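PDB 4OPC: digeranylgeranylglycerophospholipid reductase from Sulfolobus acidocaldarius, which uses FAD to hydrogenate the double bonds of the geranylgeranyl chains on archaeal membrane lipid precursors, giving saturated phytanyl lipids. Local coordinates for residues D8-G13 against K134-F139; K125-D130 against E146-S151; V227-G232 against K252-V257; A186-L191 against Y216-P221. All coordinates share one frame; numbering follows the deposited sequence.

Contact 1: D8-G13 against K134-F139; sequences DVLIIG and KGAVLF. With FDA (dihydroflavine-adenine dinucleotide), chain B.
Leu10 presses a single methyl branch onto two side chains of the 134-139 strand. Its CD2 rests on Ala136 CB at 3.6 Å, and the same methyl meets Leu138 CD2 more loosely at 4.5 Å. With chi1 at 169°, CG of Leu10 stands anti to the backbone N and carries the branch outward to the second strand. The backbones stay well apart, Leu10 CA lying 7.0 Å from Gly135 CA, and no hydrogen bond crosses, consistent with two strands of different sheets packing through their side chains. Strand 9-12 belongs to the mainly parallel Rossmann-type sheet, and 132-140 to a separate small sheet that resembles the beta-meander of related flavoproteins.

A second set of contacts is with the cofactor. Ile12 CG2 approaches N1A of the adenine at 3.5 Å, with C6A close by. Gly13, probably the first glycine of a GxGxxG motif, brings its CA to 3.4 Å from the ribose O4B; a side chain there would run into that oxygen and also into the carbonyl before it. Leu138 further touches Ala123, an FAD-binding residue.

All three residues meeting across the sheets are buried hydrocarbon, so shape and exclusion of water hold the layers together without directional bonds, while strand 9-12 delivers its end to the adenosine half of the cofactor.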
# COMPACT_ATOMS: atom_id res chain seq x y z
N ASP A 8 -15.61 0.54 22.73
CA ASP A 8 -14.23 0.89 23.03
C ASP A 8 -13.54 1.39 21.78
O ASP A 8 -12.88 2.44 21.79
CB ASP A 8 -13.49 -0.30 23.61
CG ASP A 8 -13.99 -0.68 24.97
OD1 ASP A 8 -14.30 0.23 25.78
OD2 ASP A 8 -14.10 -1.90 25.24
N VAL A 9 -13.69 0.63 20.69
CA VAL A 9 -13.03 0.93 19.42
C VAL A 9 -14.04 0.80 18.28
O VAL A 9 -14.84 -0.15 18.26
CB VAL A 9 -11.86 -0.06 19.15
CG1 VAL A 9 -11.18 0.24 17.83
CG2 VAL A 9 -10.86 -0.01 20.29
N LEU A 10 -14.01 1.75 17.34
CA LEU A 10 -14.77 1.65 16.10
C LEU A 10 -13.79 1.59 14.93
O LEU A 10 -12.97 2.50 14.76
CB LEU A 10 -15.69 2.86 15.94
CG LEU A 10 -16.34 3.04 14.57
CD1 LEU A 10 -17.31 1.90 14.26
CD2 LEU A 10 -17.05 4.38 14.52
N ILE A 11 -13.89 0.54 14.12
CA ILE A 11 -13.02 0.38 12.95
C ILE A 11 -13.88 0.66 11.73
O ILE A 11 -14.93 0.04 11.55
CB ILE A 11 -12.41 -1.03 12.86
CG1 ILE A 11 -11.64 -1.35 14.14
CG2 ILE A 11 -11.51 -1.16 11.62
CD1 ILE A 11 -11.30 -2.83 14.31
N ILE A 12 -13.44 1.62 10.92
CA ILE A 12 -14.19 2.02 9.74
C ILE A 12 -13.48 1.51 8.51
O ILE A 12 -12.43 2.04 8.12
CB ILE A 12 -14.36 3.54 9.66
CG1 ILE A 12 -14.95 4.10 10.97
CG2 ILE A 12 -15.24 3.90 8.48
CD1 ILE A 12 -15.03 5.61 10.98
N GLY A 13 -14.04 0.46 7.93
CA GLY A 13 -13.48 -0.22 6.78
C GLY A 13 -12.97 -1.59 7.16
O GLY A 13 -12.32 -1.77 8.20
N LYS A 134 -14.50 11.31 18.70
CA LYS A 134 -15.20 10.60 19.77
C LYS A 134 -16.12 9.50 19.26
O LYS A 134 -16.84 8.89 20.04
CB LYS A 134 -15.96 11.59 20.66
CG LYS A 134 -15.03 12.55 21.40
CD LYS A 134 -15.66 13.04 22.68
CE LYS A 134 -14.68 13.88 23.50
NZ LYS A 134 -15.34 14.42 24.73
N GLY A 135 -16.08 9.25 17.96
CA GLY A 135 -16.92 8.23 17.35
C GLY A 135 -17.43 8.67 15.99
O GLY A 135 -16.77 9.46 15.30
N ALA A 136 -18.59 8.16 15.59
CA ALA A 136 -19.10 8.42 14.25
C ALA A 136 -20.61 8.30 14.21
O ALA A 136 -21.22 7.57 15.00
CB ALA A 136 -18.51 7.44 13.28
N VAL A 137 -21.23 9.03 13.29
CA VAL A 137 -22.61 8.77 12.93
C VAL A 137 -22.60 7.79 11.78
O VAL A 137 -21.89 8.00 10.78
CB VAL A 137 -23.34 10.05 12.53
CG1 VAL A 137 -24.79 9.74 12.19
CG2 VAL A 137 -23.30 11.06 13.68
N LEU A 138 -23.34 6.69 11.94
CA LEU A 138 -23.36 5.60 10.99
C LEU A 138 -24.72 5.48 10.35
O LEU A 138 -25.74 5.70 11.00
CB LEU A 138 -23.09 4.27 11.70
CG LEU A 138 -21.85 4.18 12.60
CD1 LEU A 138 -21.83 2.79 13.22
CD2 LEU A 138 -20.58 4.43 11.80
N PHE A 139 -24.74 5.11 9.08
CA PHE A 139 -25.98 4.73 8.43
C PHE A 139 -25.91 3.26 8.04
O PHE A 139 -25.12 2.87 7.16
CB PHE A 139 -26.28 5.60 7.22
CG PHE A 139 -27.63 5.34 6.62
CD1 PHE A 139 -28.71 5.08 7.44
CD2 PHE A 139 -27.81 5.32 5.26
CE1 PHE A 139 -29.95 4.82 6.91
CE2 PHE A 139 -29.04 5.06 4.72
CZ PHE A 139 -30.11 4.81 5.55
PA FDA B . -9.43 -1.15 0.91
O1A FDA B . -9.76 -0.14 -0.11
O2A FDA B . -9.14 -2.57 0.43
O5B FDA B . -10.61 -1.23 1.96
C5B FDA B . -11.27 -0.03 2.41
C4B FDA B . -12.64 -0.43 2.89
O4B FDA B . -13.27 0.70 3.53
C3B FDA B . -13.60 -0.90 1.79
O3B FDA B . -14.05 -2.24 2.03
C2B FDA B . -14.72 0.15 1.79
O2B FDA B . -15.99 -0.39 1.49
C1B FDA B . -14.66 0.67 3.22
N9A FDA B . -15.15 2.02 3.47
C8A FDA B . -14.69 3.18 2.90
N7A FDA B . -15.26 4.27 3.37
C5A FDA B . -16.15 3.78 4.32
C6A FDA B . -17.03 4.43 5.22
N6A FDA B . -17.12 5.75 5.34
N1A FDA B . -17.73 3.65 6.07
C2A FDA B . -17.61 2.32 5.98
N3A FDA B . -16.79 1.61 5.21
C4A FDA B . -16.06 2.40 4.41
N1 FDA B . -1.15 -4.65 -3.10
C2 FDA B . -0.51 -5.84 -2.88
O2 FDA B . -0.05 -6.13 -1.77
N3 FDA B . -0.43 -6.71 -3.93
C4 FDA B . -0.83 -6.49 -5.23
O4 FDA B . -0.82 -7.41 -6.04
C4X FDA B . -1.42 -5.22 -5.42
N5 FDA B . -1.89 -4.89 -6.66
C5X FDA B . -2.76 -3.84 -6.81
C6 FDA B . -3.46 -3.66 -8.00
C7 FDA B . -4.41 -2.66 -8.15
C7M FDA B . -5.22 -2.60 -9.42
C8 FDA B . -4.64 -1.77 -7.09
C8M FDA B . -5.72 -0.72 -7.20
C9 FDA B . -3.93 -1.93 -5.90
C9A FDA B . -3.01 -2.96 -5.74
N10 FDA B . -2.31 -3.18 -4.54
C10 FDA B . -1.62 -4.36 -4.35
C1' FDA B . -2.54 -2.33 -3.34
C2' FDA B . -3.53 -3.00 -2.38
O2' FDA B . -4.66 -3.52 -3.10
C3' FDA B . -4.04 -1.99 -1.34
O3' FDA B . -2.92 -1.30 -0.81
C4' FDA B . -4.79 -2.60 -0.15
O4' FDA B . -5.78 -3.53 -0.57
C5' FDA B . -5.41 -1.53 0.71
O5' FDA B . -6.19 -2.13 1.77
P FDA B . -7.09 -1.21 2.71
O1P FDA B . -7.73 -2.12 3.68
O2P FDA B . -6.30 -0.03 3.24
O3P FDA B . -8.17 -0.56 1.73

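Contact 2: K125-D130 against E146-S151; sequences KPIFED and ELTVYS
Ile127 carries almost all of this contact, reaching Thr148 and Tyr150 with its terminal methyl. Before it in the chain, Lys125 touches Val137 of the intervening strand; its NZ stays 6.1 Å from Glu146 OE2, a separation at which the opposite charges probably attract only weakly, with no salt bridge. At Ile127, CG1 is anti to the carbonyl carbon (chi1 -58°) and the chain then runs on extended, which carries CD1 across the backbone of Gly135 and Ala136. There CD1 meets Thr148 CG2 at 3.5 Å, a tight carbon pair in which the two side chains cross at about a right angle. The same methyl lies 3.7 Å from Val149 O and touches Tyr150 obliquely at CE1. Thr148 CG2 also sits above one face of the Tyr150 ring, toward its rim, so methyls and ring form one small apolar cluster. Farther on, Glu129 turns to Lys134 in a salt bridge.

Strands 126-129 and 146-150 are not sheet neighbours: their axes come within 8.5 Å at 51°, and each pairs antiparallel with 132-140, which runs between them. Strand 3-6 flanks 145-150 on its other side and completes the small sheet.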
# COMPACT_ATOMS: atom_id res chain seq x y z
N LYS A 125 -20.23 10.62 9.18
CA LYS A 125 -19.50 11.78 9.66
C LYS A 125 -18.90 11.53 11.02
O LYS A 125 -19.41 10.73 11.81
CB LYS A 125 -20.37 13.04 9.67
CG LYS A 125 -21.43 13.04 10.73
CD LYS A 125 -22.21 14.35 10.69
CE LYS A 125 -23.45 14.27 11.56
NZ LYS A 125 -24.20 15.57 11.61
N PRO A 126 -17.78 12.20 11.31
CA PRO A 126 -17.15 12.08 12.63
C PRO A 126 -17.97 12.75 13.72
O PRO A 126 -18.68 13.73 13.48
CB PRO A 126 -15.83 12.84 12.47
CG PRO A 126 -15.58 12.87 11.00
CD PRO A 126 -16.93 12.96 10.37
N ILE A 127 -17.88 12.19 14.92
CA ILE A 127 -18.23 12.94 16.11
C ILE A 127 -16.92 13.56 16.56
O ILE A 127 -15.95 12.84 16.83
CB ILE A 127 -18.78 12.04 17.23
CG1 ILE A 127 -20.02 11.28 16.74
CG2 ILE A 127 -19.12 12.88 18.47
CD1 ILE A 127 -20.45 10.20 17.68
N PHE A 128 -16.86 14.89 16.59
CA PHE A 128 -15.62 15.58 16.92
C PHE A 128 -15.94 16.66 17.93
O PHE A 128 -16.72 17.57 17.65
CB PHE A 128 -15.00 16.20 15.67
CG PHE A 128 -13.65 16.80 15.91
CD1 PHE A 128 -12.53 16.00 16.03
CD2 PHE A 128 -13.49 18.17 16.01
CE1 PHE A 128 -11.27 16.55 16.27
CE2 PHE A 128 -12.24 18.73 16.24
CZ PHE A 128 -11.14 17.91 16.36
N GLU A 129 -15.36 16.56 19.12
CA GLU A 129 -15.70 17.48 20.18
C GLU A 129 -14.49 17.71 21.07
O GLU A 129 -13.72 16.79 21.35
CB GLU A 129 -16.92 16.96 20.96
CG GLU A 129 -16.70 16.60 22.41
CD GLU A 129 -17.85 15.76 22.96
OE1 GLU A 129 -18.71 15.32 22.17
OE2 GLU A 129 -17.89 15.55 24.19
N ASP A 130 -14.30 18.97 21.47
CA ASP A 130 -13.17 19.36 22.31
C ASP A 130 -11.83 18.82 21.79
O ASP A 130 -10.98 18.39 22.55
CB ASP A 130 -13.41 18.90 23.76
CG ASP A 130 -14.63 19.55 24.37
OD1 ASP A 130 -14.95 20.69 23.99
OD2 ASP A 130 -15.26 18.92 25.24
N GLU A 146 -30.02 5.16 11.24
CA GLU A 146 -28.90 6.04 11.53
C GLU A 146 -28.59 5.89 13.01
O GLU A 146 -29.50 5.97 13.85
CB GLU A 146 -29.27 7.47 11.17
CG GLU A 146 -28.15 8.49 11.20
CD GLU A 146 -28.60 9.83 10.63
OE1 GLU A 146 -29.79 9.94 10.26
OE2 GLU A 146 -27.77 10.76 10.53
N LEU A 147 -27.32 5.65 13.32
CA LEU A 147 -26.89 5.38 14.69
C LEU A 147 -25.68 6.23 15.03
O LEU A 147 -24.82 6.46 14.19
CB LEU A 147 -26.48 3.91 14.81
CG LEU A 147 -27.53 2.87 14.42
CD1 LEU A 147 -26.94 1.85 13.47
CD2 LEU A 147 -28.09 2.19 15.66
N THR A 148 -25.60 6.67 16.28
CA THR A 148 -24.41 7.31 16.78
C THR A 148 -23.63 6.33 17.64
O THR A 148 -24.15 5.78 18.62
CB THR A 148 -24.78 8.54 17.61
OG1 THR A 148 -25.17 9.60 16.73
CG2 THR A 148 -23.61 8.99 18.45
N VAL A 149 -22.38 6.09 17.25
CA VAL A 149 -21.51 5.20 18.00
C VAL A 149 -20.37 6.00 18.61
O VAL A 149 -19.61 6.65 17.89
CB VAL A 149 -20.97 4.06 17.11
CG1 VAL A 149 -19.81 3.35 17.79
CG2 VAL A 149 -22.10 3.10 16.75
N TYR A 150 -20.26 5.94 19.93
CA TYR A 150 -19.15 6.58 20.62
C TYR A 150 -18.04 5.57 20.81
O TYR A 150 -18.29 4.39 21.04
CB TYR A 150 -19.60 7.13 21.97
CG TYR A 150 -20.63 8.22 21.85
CD1 TYR A 150 -20.28 9.48 21.39
CD2 TYR A 150 -21.96 7.98 22.16
CE1 TYR A 150 -21.23 10.48 21.27
CE2 TYR A 150 -22.91 8.99 22.05
CZ TYR A 150 -22.53 10.23 21.59
OH TYR A 150 -23.46 11.24 21.47
N SER A 151 -16.80 6.03 20.68
CA SER A 151 -15.64 5.17 20.85
C SER A 151 -14.50 5.96 21.47
O SER A 151 -14.44 7.19 21.33
CB SER A 151 -15.20 4.61 19.49
OG SER A 151 -14.95 5.64 18.53

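Contact 3: V227-G232 against K252-V257; sequences VNVGLG and KYAPDV
Val227 and Val257 make the close part of this contact, meeting through their CG1 methyls at 3.7 Å with the side chains crossing at about a right angle. Val227 CG1 is wedged between its own backbone N and carbonyl carbon (chi1 64°), a position that turns it to the incoming valine. Two residues along the strand, Val229 CG2 lies more loosely against Ala254 CB, 4.1 Å away. A type I turn from Ala254 to Val257 presents its two end residues to the strand.

The solvent side is at Pro255, in the middle of the turn, and Lys252; the polar ends of Asp256 and Tyr253 find partners outside the two segments. Asp256 OD2 is hydrogen-bonded to Tyr219 OH, Tyr253 OH is bonded to Thr211, and the Tyr253 ring stacks on Trp217. No hydrogen bond joins the two segments themselves. The chemistry is thus a short row of buried aliphatic groups, covering one face of the catalytic-domain sheet where helix 242-253 gives way to the turn, with its polar fixings made to neighbouring residues.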
# COMPACT_ATOMS: atom_id res chain seq x y z
N VAL A 227 -4.83 -16.01 -14.97
CA VAL A 227 -3.89 -14.93 -14.70
C VAL A 227 -4.59 -13.62 -14.35
O VAL A 227 -5.63 -13.30 -14.91
CB VAL A 227 -2.91 -14.73 -15.90
CG1 VAL A 227 -3.64 -14.30 -17.17
CG2 VAL A 227 -1.80 -13.74 -15.55
N ASN A 228 -4.00 -12.90 -13.40
CA ASN A 228 -4.37 -11.53 -13.07
C ASN A 228 -3.39 -10.63 -13.84
O ASN A 228 -2.19 -10.61 -13.57
CB ASN A 228 -4.28 -11.35 -11.54
CG ASN A 228 -4.67 -9.96 -11.06
OD1 ASN A 228 -4.21 -8.95 -11.59
ND2 ASN A 228 -5.49 -9.91 -10.01
N VAL A 229 -3.91 -9.92 -14.84
CA VAL A 229 -3.08 -9.10 -15.72
C VAL A 229 -3.55 -7.65 -15.63
O VAL A 229 -4.75 -7.37 -15.65
CB VAL A 229 -3.07 -9.62 -17.19
CG1 VAL A 229 -4.48 -9.89 -17.69
CG2 VAL A 229 -2.34 -8.66 -18.10
N GLY A 230 -2.62 -6.71 -15.51
CA GLY A 230 -3.02 -5.33 -15.35
C GLY A 230 -1.88 -4.36 -15.52
O GLY A 230 -0.76 -4.72 -15.90
N LEU A 231 -2.17 -3.09 -15.23
CA LEU A 231 -1.15 -2.06 -15.27
C LEU A 231 -1.48 -0.93 -14.31
O LEU A 231 -2.63 -0.76 -13.90
CB LEU A 231 -0.96 -1.49 -16.69
CG LEU A 231 -1.98 -0.44 -17.13
CD1 LEU A 231 -1.42 0.37 -18.31
CD2 LEU A 231 -3.31 -1.08 -17.52
N GLY A 232 -0.45 -0.17 -13.96
CA GLY A 232 -0.61 1.05 -13.19
C GLY A 232 0.09 2.17 -13.95
O GLY A 232 1.13 1.95 -14.58
N LYS A 252 0.56 -7.43 -25.97
CA LYS A 252 1.99 -7.43 -25.77
C LYS A 252 2.36 -8.28 -24.56
O LYS A 252 3.35 -9.01 -24.58
CB LYS A 252 2.49 -6.00 -25.58
CG LYS A 252 3.98 -5.79 -25.78
CD LYS A 252 4.30 -4.30 -25.72
CE LYS A 252 5.75 -4.02 -26.09
NZ LYS A 252 6.70 -4.82 -25.28
N TYR A 253 1.54 -8.21 -23.52
CA TYR A 253 1.88 -8.82 -22.24
C TYR A 253 1.12 -10.10 -21.93
O TYR A 253 1.54 -10.89 -21.09
CB TYR A 253 1.70 -7.80 -21.12
CG TYR A 253 2.48 -6.55 -21.41
CD1 TYR A 253 3.87 -6.55 -21.35
CD2 TYR A 253 1.84 -5.37 -21.79
CE1 TYR A 253 4.60 -5.42 -21.65
CE2 TYR A 253 2.57 -4.23 -22.09
CZ TYR A 253 3.94 -4.27 -22.01
OH TYR A 253 4.68 -3.14 -22.31
N ALA A 254 -0.01 -10.28 -22.61
CA ALA A 254 -0.84 -11.46 -22.40
C ALA A 254 -1.43 -11.93 -23.72
O ALA A 254 -2.64 -11.90 -23.91
CB ALA A 254 -1.96 -11.14 -21.40
N PRO A 255 -0.57 -12.39 -24.64
CA PRO A 255 -1.07 -12.85 -25.93
C PRO A 255 -1.87 -14.14 -25.79
O PRO A 255 -2.61 -14.50 -26.70
CB PRO A 255 0.21 -13.12 -26.73
CG PRO A 255 1.24 -13.41 -25.69
CD PRO A 255 0.90 -12.52 -24.54
N ASP A 256 -1.73 -14.80 -24.64
CA ASP A 256 -2.30 -16.13 -24.41
C ASP A 256 -3.69 -16.14 -23.79
O ASP A 256 -4.29 -17.21 -23.67
CB ASP A 256 -1.35 -16.95 -23.53
CG ASP A 256 -1.00 -16.24 -22.22
OD1 ASP A 256 -0.76 -15.01 -22.22
OD2 ASP A 256 -0.93 -16.93 -21.17
N VAL A 257 -4.21 -14.99 -23.38
CA VAL A 257 -5.48 -14.98 -22.65
C VAL A 257 -6.67 -15.19 -23.56
O VAL A 257 -6.65 -14.83 -24.74
CB VAL A 257 -5.70 -13.70 -21.83
CG1 VAL A 257 -4.69 -13.61 -20.70
CG2 VAL A 257 -5.63 -12.46 -22.72

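Contact 4: A186-L191 against Y216-P221; sequences AYREVL and YWWYFP. With PGT ((1S)-2-{[{[(2R)-2,3-dihydroxypropyl]oxy}(hydroxy)phosphoryl]oxy}-1-[(palmitoyloxy)methyl]ethyl stearate), chain C.
Tyr187 OH donates to Glu189 OE2 at 2.6 Å; OE2 accepts through its anti lone pair and lies at the edge of the phenol ring, in its plane. The other oxygen, OE1, is bonded to Tyr246 OH, so both ends of the carboxylate are held. Across the contact, Trp218 spans the gap with the six-membered part of its indole: CG lies between the backbone N and the carbonyl carbon, chi1 73°, which swings the ring toward 186-191. Ala186 CB meets CH2 at the ring edge, 4.2 Å away, while Arg188 CB approaches CZ2 obliquely at 3.7 Å before the arginine chain bends off toward Pro47. Asn228 OD1 accepts from Trp218 NE1 and helps fix the indole's rotation, and Trp218 CD1 sits 3.4 Å above the Phe220 ring, over its centre.

The indole face covers the bound lipid, with CZ3 3.4 Å from PGT C39. Phe220 touches the same acyl chain near C35, and Tyr216 lies with one face against C43, its OH bonded to His298 O and 3.1 Å from C37. With an alanine in place of Tyr216, the acyl chain would probably lose one of its aromatic walls, and the His298 carbonyl its phenol partner.

Ala186 and Trp218 also touch the flavin cofactor. The axes of 186-191 and 216-221 approach to 9.2 Å, their directions 25° apart, both antiparallel to 226-234 between them; 261-271 lies beyond the first and 202-206 beyond the second.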
# COMPACT_ATOMS: atom_id res chain seq x y z
N ALA A 186 -4.64 2.17 -11.30
CA ALA A 186 -4.29 0.82 -11.73
C ALA A 186 -5.56 0.05 -12.09
O ALA A 186 -6.63 0.31 -11.53
CB ALA A 186 -3.49 0.11 -10.66
N TYR A 187 -5.45 -0.87 -13.04
CA TYR A 187 -6.58 -1.59 -13.57
C TYR A 187 -6.15 -3.00 -13.86
O TYR A 187 -5.02 -3.21 -14.33
CB TYR A 187 -7.04 -0.93 -14.88
CG TYR A 187 -8.11 -1.71 -15.60
CD1 TYR A 187 -9.44 -1.60 -15.22
CD2 TYR A 187 -7.79 -2.57 -16.64
CE1 TYR A 187 -10.41 -2.32 -15.86
CE2 TYR A 187 -8.77 -3.30 -17.29
CZ TYR A 187 -10.08 -3.17 -16.90
OH TYR A 187 -11.09 -3.88 -17.51
N ARG A 188 -7.01 -3.98 -13.61
CA ARG A 188 -6.67 -5.36 -13.90
C ARG A 188 -7.88 -6.19 -14.30
O ARG A 188 -9.03 -5.87 -13.95
CB ARG A 188 -5.98 -6.02 -12.70
CG ARG A 188 -6.87 -6.23 -11.45
CD ARG A 188 -7.65 -7.56 -11.51
NE ARG A 188 -8.42 -7.86 -10.31
CZ ARG A 188 -9.61 -7.34 -10.03
NH1 ARG A 188 -10.17 -6.47 -10.87
NH2 ARG A 188 -10.26 -7.68 -8.92
N GLU A 189 -7.61 -7.29 -15.00
CA GLU A 189 -8.59 -8.32 -15.26
C GLU A 189 -8.05 -9.68 -14.85
O GLU A 189 -6.84 -9.87 -14.80
CB GLU A 189 -9.00 -8.34 -16.75
CG GLU A 189 -9.45 -6.98 -17.23
CD GLU A 189 -9.91 -6.95 -18.67
OE1 GLU A 189 -9.53 -7.86 -19.45
OE2 GLU A 189 -10.64 -6.00 -19.02
N VAL A 190 -8.93 -10.60 -14.51
CA VAL A 190 -8.52 -11.99 -14.34
C VAL A 190 -9.12 -12.79 -15.50
O VAL A 190 -10.33 -12.75 -15.72
CB VAL A 190 -8.95 -12.57 -12.98
CG1 VAL A 190 -8.69 -14.07 -12.95
CG2 VAL A 190 -8.20 -11.87 -11.87
N LEU A 191 -8.25 -13.48 -16.24
CA LEU A 191 -8.66 -14.22 -17.43
C LEU A 191 -8.10 -15.63 -17.43
O LEU A 191 -7.04 -15.89 -16.86
CB LEU A 191 -8.14 -13.49 -18.68
CG LEU A 191 -8.71 -12.09 -18.92
CD1 LEU A 191 -7.60 -11.14 -19.29
CD2 LEU A 191 -9.76 -12.12 -20.01
N TYR A 216 3.83 0.17 -14.19
CA TYR A 216 4.27 -1.01 -14.92
C TYR A 216 3.08 -1.87 -15.29
O TYR A 216 1.97 -1.67 -14.78
CB TYR A 216 5.30 -1.82 -14.13
CG TYR A 216 4.92 -2.33 -12.74
CD1 TYR A 216 4.07 -3.42 -12.58
CD2 TYR A 216 5.49 -1.78 -11.59
CE1 TYR A 216 3.77 -3.93 -11.32
CE2 TYR A 216 5.19 -2.28 -10.33
CZ TYR A 216 4.33 -3.36 -10.20
OH TYR A 216 4.03 -3.88 -8.97
N TRP A 217 3.31 -2.80 -16.20
CA TRP A 217 2.36 -3.86 -16.52
C TRP A 217 2.71 -5.09 -15.71
O TRP A 217 3.88 -5.30 -15.35
CB TRP A 217 2.44 -4.23 -18.01
CG TRP A 217 1.54 -3.43 -18.90
CD1 TRP A 217 1.81 -2.22 -19.47
CD2 TRP A 217 0.24 -3.83 -19.37
NE1 TRP A 217 0.74 -1.82 -20.26
CE2 TRP A 217 -0.23 -2.79 -20.21
CE3 TRP A 217 -0.56 -4.95 -19.16
CZ2 TRP A 217 -1.47 -2.86 -20.83
CZ3 TRP A 217 -1.79 -5.01 -19.79
CH2 TRP A 217 -2.23 -3.98 -20.62
N TRP A 218 1.71 -5.92 -15.43
CA TRP A 218 1.99 -7.16 -14.73
C TRP A 218 1.17 -8.32 -15.23
O TRP A 218 0.11 -8.14 -15.84
CB TRP A 218 1.79 -7.00 -13.22
CG TRP A 218 0.37 -6.89 -12.75
CD1 TRP A 218 -0.49 -7.93 -12.51
CD2 TRP A 218 -0.33 -5.69 -12.39
NE1 TRP A 218 -1.70 -7.44 -12.06
CE2 TRP A 218 -1.62 -6.07 -11.97
CE3 TRP A 218 0.00 -4.33 -12.40
CZ2 TRP A 218 -2.58 -5.14 -11.54
CZ3 TRP A 218 -0.94 -3.41 -12.00
CH2 TRP A 218 -2.21 -3.82 -11.57
N TYR A 219 1.66 -9.52 -14.94
CA TYR A 219 1.04 -10.78 -15.33
C TYR A 219 1.30 -11.70 -14.14
O TYR A 219 2.40 -12.23 -13.98
CB TYR A 219 1.70 -11.26 -16.63
CG TYR A 219 1.21 -12.57 -17.23
CD1 TYR A 219 1.65 -13.79 -16.73
CD2 TYR A 219 0.38 -12.58 -18.35
CE1 TYR A 219 1.25 -14.98 -17.30
CE2 TYR A 219 -0.03 -13.77 -18.93
CZ TYR A 219 0.41 -14.97 -18.40
OH TYR A 219 0.03 -16.17 -18.95
N PHE A 220 0.29 -11.83 -13.27
CA PHE A 220 0.42 -12.55 -12.01
C PHE A 220 -0.39 -13.85 -12.12
O PHE A 220 -1.62 -13.82 -12.02
CB PHE A 220 -0.15 -11.72 -10.85
CG PHE A 220 0.69 -10.53 -10.44
CD1 PHE A 220 1.92 -10.24 -11.02
CD2 PHE A 220 0.23 -9.70 -9.43
CE1 PHE A 220 2.66 -9.14 -10.59
CE2 PHE A 220 0.96 -8.61 -9.01
CZ PHE A 220 2.18 -8.33 -9.58
N PRO A 221 0.29 -15.00 -12.31
CA PRO A 221 -0.49 -16.24 -12.48
C PRO A 221 -1.24 -16.63 -11.21
O PRO A 221 -0.69 -16.56 -10.10
CB PRO A 221 0.57 -17.29 -12.81
CG PRO A 221 1.76 -16.49 -13.36
CD PRO A 221 1.73 -15.23 -12.54
C48 PGT C . 6.94 2.95 -10.23
C47 PGT C . 6.14 3.43 -9.03
C46 PGT C . 4.70 3.01 -9.20
C45 PGT C . 4.62 1.51 -9.40
C44 PGT C . 3.28 0.98 -8.94
C43 PGT C . 2.43 0.63 -10.14
C42 PGT C . 1.04 0.27 -9.66
C41 PGT C . 1.15 -1.02 -8.88
C40 PGT C . -0.15 -1.78 -8.94
C39 PGT C . 0.18 -3.25 -8.82
C38 PGT C . 0.95 -3.49 -7.55
C37 PGT C . 1.43 -4.92 -7.53
C36 PGT C . 2.10 -5.18 -6.20
C35 PGT C . 2.89 -6.47 -6.24
C34 PGT C . 3.50 -6.71 -4.87
C33 PGT C . 4.55 -7.79 -4.92
C32 PGT C . 4.52 -8.64 -3.66
C31 PGT C . 5.23 -7.97 -2.49
O31 PGT C . 4.62 -7.84 -1.45
O2 PGT C . 6.57 -7.50 -2.59
C2 PGT C . 7.58 -8.32 -2.03
C1 PGT C . 7.72 -8.16 -0.53
O3P PGT C . 6.68 -7.50 0.15
P PGT C . 7.01 -6.14 0.89
O1P PGT C . 7.92 -5.39 -0.06
O2P PGT C . 5.75 -5.32 1.16
O4P PGT C . 7.77 -6.35 2.27
C4 PGT C . 8.37 -7.58 2.63
C5 PGT C . 9.13 -7.45 3.94
O5 PGT C . 8.61 -8.37 4.87
C6 PGT C . 8.99 -6.04 4.46
O6 PGT C . 8.14 -6.01 5.59
C3 PGT C . 8.95 -7.96 -2.57
O3 PGT C . 9.10 -8.21 -3.95
C11 PGT C . 9.95 -7.27 -4.58
O11 PGT C . 10.99 -6.96 -4.05
C12 PGT C . 9.55 -6.66 -5.90
C13 PGT C . 10.76 -6.08 -6.61
C14 PGT C . 10.31 -5.46 -7.92
C15 PGT C . 10.14 -3.96 -7.75
C16 PGT C . 9.83 -3.32 -9.09
C17 PGT C . 10.77 -2.15 -9.30
C18 PGT C . 10.72 -1.68 -10.73
C19 PGT C . 11.87 -0.73 -11.00
C20 PGT C . 13.19 -1.48 -11.03
C21 PGT C . 13.87 -1.26 -12.36
C22 PGT C . 15.37 -1.26 -12.20
C23 PGT C . 15.99 -0.46 -13.33
C24 PGT C . 17.45 -0.21 -13.06
C25 PGT C . 17.74 1.27 -13.16
C26 PGT C . 18.42 1.75 -11.89

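In the fold
The four contacts form two well-separated pairs. Contacts 1 and 2, centres 7 Å apart, interlock along the chain, and strand 132-140 of contact 1 runs between the two strands of contact 2 in one small sheet; they lie beside the adenosine end of the cofactor, contact 2 farther out. Both close before contact 4 and then contact 3 open. Contact 4 lies within the eight-stranded sheet of the catalytic domain, and contact 3, centred 5 Å away, packs the turn after helix 242-253 onto its strand 226-234. Between the pairs the centres are 34 to 45 Å apart. The extended cofactor bridges this distance from contact 1 to contact 4, so it spans both regions, the lipid lying at the second.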